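Local coordinates for cytochrome c-552/4 domain-containing protein (Ignicoccus hospitalis KIN4/I, PDB 4QO5) that is a membrane-associated cytochrome that carries eight c-type hemes and probably takes part in electron transfer, at residues V300-T305 and V404-A409. Residues are numbered along the deposited sequence; the frame is centred on the assembly and turned at random.
With HEC (heme c), chain F.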
loop_
_atom_site.group_PDB
_atom_site.type_symbol
_atom_site.label_atom_id
_atom_site.label_comp_id
_atom_site.label_asym_id
_atom_site.label_seq_id
_atom_site.Cartn_x
_atom_site.Cartn_y
_atom_site.Cartn_z
ATOM N N VAL A 300 26.756 7.970 23.955
ATOM C CA VAL A 300 25.914 8.469 22.878
ATOM C C VAL A 300 26.275 7.749 21.585
ATOM O O VAL A 300 27.407 7.813 21.121
ATOM C CB VAL A 300 26.055 9.993 22.698
ATOM C CG1 VAL A 300 25.268 10.468 21.471
ATOM C CG2 VAL A 300 25.564 10.705 23.940
ATOM N N ILE A 301 25.310 7.033 21.023
ATOM C CA ILE A 301 25.495 6.325 19.766
ATOM C C ILE A 301 25.313 7.269 18.584
ATOM O O ILE A 301 26.029 7.192 17.581
ATOM C CB ILE A 301 24.490 5.156 19.669
ATOM C CG1 ILE A 301 24.815 4.093 20.725
ATOM C CG2 ILE A 301 24.464 4.557 18.252
ATOM C CD1 ILE A 301 23.682 3.059 20.903
ATOM N N ALA A 302 24.344 8.170 18.701
ATOM C CA ALA A 302 24.112 9.157 17.659
ATOM C C ALA A 302 23.509 10.381 18.318
ATOM O O ALA A 302 22.587 10.253 19.122
ATOM C CB ALA A 302 23.149 8.607 16.601
ATOM N N GLU A 303 24.039 11.555 17.992
ATOM C CA GLU A 303 23.445 12.809 18.449
ATOM C C GLU A 303 22.198 13.145 17.636
ATOM O O GLU A 303 22.153 12.942 16.415
ATOM C CB GLU A 303 24.469 13.952 18.349
ATOM C CG GLU A 303 25.683 13.767 19.241
ATOM C CD GLU A 303 25.408 14.072 20.716
ATOM O OE1 GLU A 303 24.323 14.611 21.040
ATOM O OE2 GLU A 303 26.289 13.780 21.557
ATOM N N ARG A 304 21.178 13.666 18.305
ATOM C CA ARG A 304 19.972 14.086 17.600
ATOM C C ARG A 304 20.307 15.133 16.545
ATOM O O ARG A 304 21.183 16.006 16.758
ATOM C CB ARG A 304 18.957 14.663 18.574
ATOM C CG ARG A 304 17.565 14.866 17.959
ATOM C CD ARG A 304 16.661 15.578 18.928
ATOM N NE ARG A 304 16.384 14.777 20.117
ATOM C CZ ARG A 304 16.769 15.093 21.348
ATOM N NH1 ARG A 304 17.507 16.182 21.570
ATOM N NH2 ARG A 304 16.430 14.299 22.358
ATOM N N THR A 305 19.641 15.046 15.399
ATOM C CA THR A 305 19.753 16.121 14.414
ATOM C C THR A 305 18.416 16.498 13.775
ATOM O O THR A 305 17.629 15.621 13.414
ATOM C CB THR A 305 20.760 15.780 13.295
ATOM O OG1 THR A 305 20.915 16.912 12.433
ATOM C CG2 THR A 305 20.296 14.583 12.474
ATOM N N VAL A 404 26.842 3.208 10.340
ATOM C CA VAL A 404 27.207 1.841 10.711
ATOM C C VAL A 404 27.207 1.673 12.237
ATOM O O VAL A 404 26.828 0.630 12.752
ATOM C CB VAL A 404 28.544 1.441 10.055
ATOM C CG1 VAL A 404 29.084 0.096 10.603
ATOM C CG2 VAL A 404 28.355 1.389 8.539
ATOM N N LYS A 405 27.574 2.728 12.952
ATOM C CA LYS A 405 27.567 2.718 14.418
ATOM C C LYS A 405 26.135 2.523 14.960
ATOM O O LYS A 405 25.930 1.860 15.982
ATOM C CB LYS A 405 28.201 4.014 14.949
ATOM C CG LYS A 405 28.429 4.056 16.457
ATOM C CD LYS A 405 29.160 5.347 16.863
ATOM C CE LYS A 405 29.012 5.618 18.350
ATOM N NZ LYS A 405 29.771 6.828 18.777
ATOM N N ILE A 406 25.149 3.093 14.271
ATOM C CA ILE A 406 23.755 2.832 14.612
ATOM C C ILE A 406 23.387 1.369 14.377
ATOM O O ILE A 406 22.852 0.728 15.276
ATOM C CB ILE A 406 22.775 3.749 13.852
ATOM C CG1 ILE A 406 23.045 5.210 14.228
ATOM C CG2 ILE A 406 21.325 3.344 14.165
ATOM C CD1 ILE A 406 22.190 6.226 13.467
ATOM N N CYS A 407 23.683 0.836 13.188
ATOM C CA CYS A 407 23.382 -0.575 12.898
ATOM C C CYS A 407 24.019 -1.489 13.927
ATOM O O CYS A 407 23.457 -2.552 14.249
ATOM C CB CYS A 407 23.919 -1.017 11.539
ATOM S SG CYS A 407 23.762 0.195 10.256
ATOM N N SER A 408 25.202 -1.080 14.398
ATOM C CA SER A 408 26.014 -1.876 15.311
ATOM C C SER A 408 25.404 -2.053 16.687
ATOM O O SER A 408 25.874 -2.873 17.476
ATOM C CB SER A 408 27.413 -1.267 15.450
ATOM O OG SER A 408 28.123 -1.462 14.244
ATOM N N ALA A 409 24.348 -1.304 16.975
ATOM C CA ALA A 409 23.586 -1.567 18.190
ATOM C C ALA A 409 22.900 -2.925 18.097
ATOM O O ALA A 409 22.612 -3.548 19.124
ATOM C CB ALA A 409 22.555 -0.469 18.434
HETATM FE FE HEC F . 11.273 17.959 15.598
HETATM C CHA HEC F . 11.797 15.867 18.306
HETATM C CHB HEC F . 11.152 20.672 17.641
HETATM C CHC HEC F . 10.814 20.036 12.856
HETATM C CHD HEC F . 11.416 15.284 13.507
HETATM N NA HEC F . 11.408 18.162 17.551
HETATM C C1A HEC F . 11.692 17.225 18.519
HETATM C C2A HEC F . 11.810 17.875 19.794
HETATM C C3A HEC F . 11.650 19.181 19.595
HETATM C C4A HEC F . 11.405 19.418 18.185
HETATM C CMA HEC F . 11.703 20.270 20.675
HETATM C CAA HEC F . 12.093 17.180 21.143
HETATM C CBA HEC F . 13.552 16.703 21.185
HETATM C CGA HEC F . 14.460 17.906 21.257
HETATM O O1A HEC F . 14.529 18.544 22.338
HETATM O O2A HEC F . 15.111 18.226 20.235
HETATM N NB HEC F . 10.988 19.916 15.347
HETATM C C1B HEC F . 11.076 20.912 16.290
HETATM C C2B HEC F . 11.041 22.191 15.603
HETATM C C3B HEC F . 11.019 21.913 14.282
HETATM C C4B HEC F . 10.933 20.523 14.115
HETATM C CMB HEC F . 11.224 23.549 16.327
HETATM C CAB HEC F . 11.104 22.627 12.916
HETATM C CBB HEC F . 12.201 23.751 12.946
HETATM N NC HEC F . 11.169 17.797 13.640
HETATM C C1C HEC F . 10.907 18.684 12.628
HETATM C C2C HEC F . 10.503 17.993 11.428
HETATM C C3C HEC F . 10.971 16.753 11.640
HETATM C C4C HEC F . 11.182 16.549 13.025
HETATM C CMC HEC F . 10.489 18.736 10.068
HETATM C CAC HEC F . 11.121 15.491 10.792
HETATM C CBC HEC F . 11.717 15.715 9.371
HETATM N ND HEC F . 11.538 15.913 15.853
HETATM C C1D HEC F . 11.600 14.991 14.826
HETATM C C2D HEC F . 11.902 13.698 15.357
HETATM C C3D HEC F . 11.990 13.883 16.861
HETATM C C4D HEC F . 11.785 15.299 17.069
HETATM C CMD HEC F . 12.050 12.380 14.566
HETATM C CAD HEC F . 12.344 12.833 17.926
HETATM C CBD HEC F . 13.868 12.992 18.052
HETATM C CGD HEC F . 14.539 11.867 18.788
HETATM O O1D HEC F . 15.577 12.131 19.455
HETATM O O2D HEC F . 14.065 10.708 18.707
#
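Between two hemes of this octaheme cytochrome, the strand 300-302 meets residues 404-409, a segment that includes part of helix 393-407, in a small contact carried by Ile-301 and Ile-406, the methyls of two alanines and the extended chain of Lys-405. Ile-301 and Ala-302 form a classic beta bulge opposite Leu-292. With Ile-301 CG1 beside the backbone N (chi1 -67°), CG2 falls anti to N and lies against the helix backbone, 3.8 Å from Lys-405 O and close to Ile-406 CA. The other branch reaches toward Ala-409, where CD1 comes near the methyl. Ile-406 answers with its long branch: CG1 and CD1 run past Ala-302 CB, each at 4.1 Å from it. Lys-405, extended from CG to NZ, lies alongside the bulge; its CE passes 3.5 Å from Ile-301 O, and NZ gives a weak hydrogen bond of 3.5 Å to Val-300 O. Gln-402 supplies a hydrogen bond to Ile-301 O.

Farther along, Arg-304 turns to heme c. Its chain bends at chi3 (-66°), bringing NE 2.8 Å from O1D of one heme propionate, with an N-H...O angle of 156°, while CBA of the other propionate lies 3.5 Å above the guanidinium plane. An alanine here would remove the NE bond and the positive charge, and would probably leave the O1D propionate less firmly held and both somewhat easier to protonate. Cys-407, first cysteine of a CXXCH heme-attachment motif, is bonded through SG to a second heme c, whose pocket Ile-406 also lines. The apolar seam thus joins two heme sites: at one a propionate is held by the N-H of Arg-304, at the other the heme by a thioether.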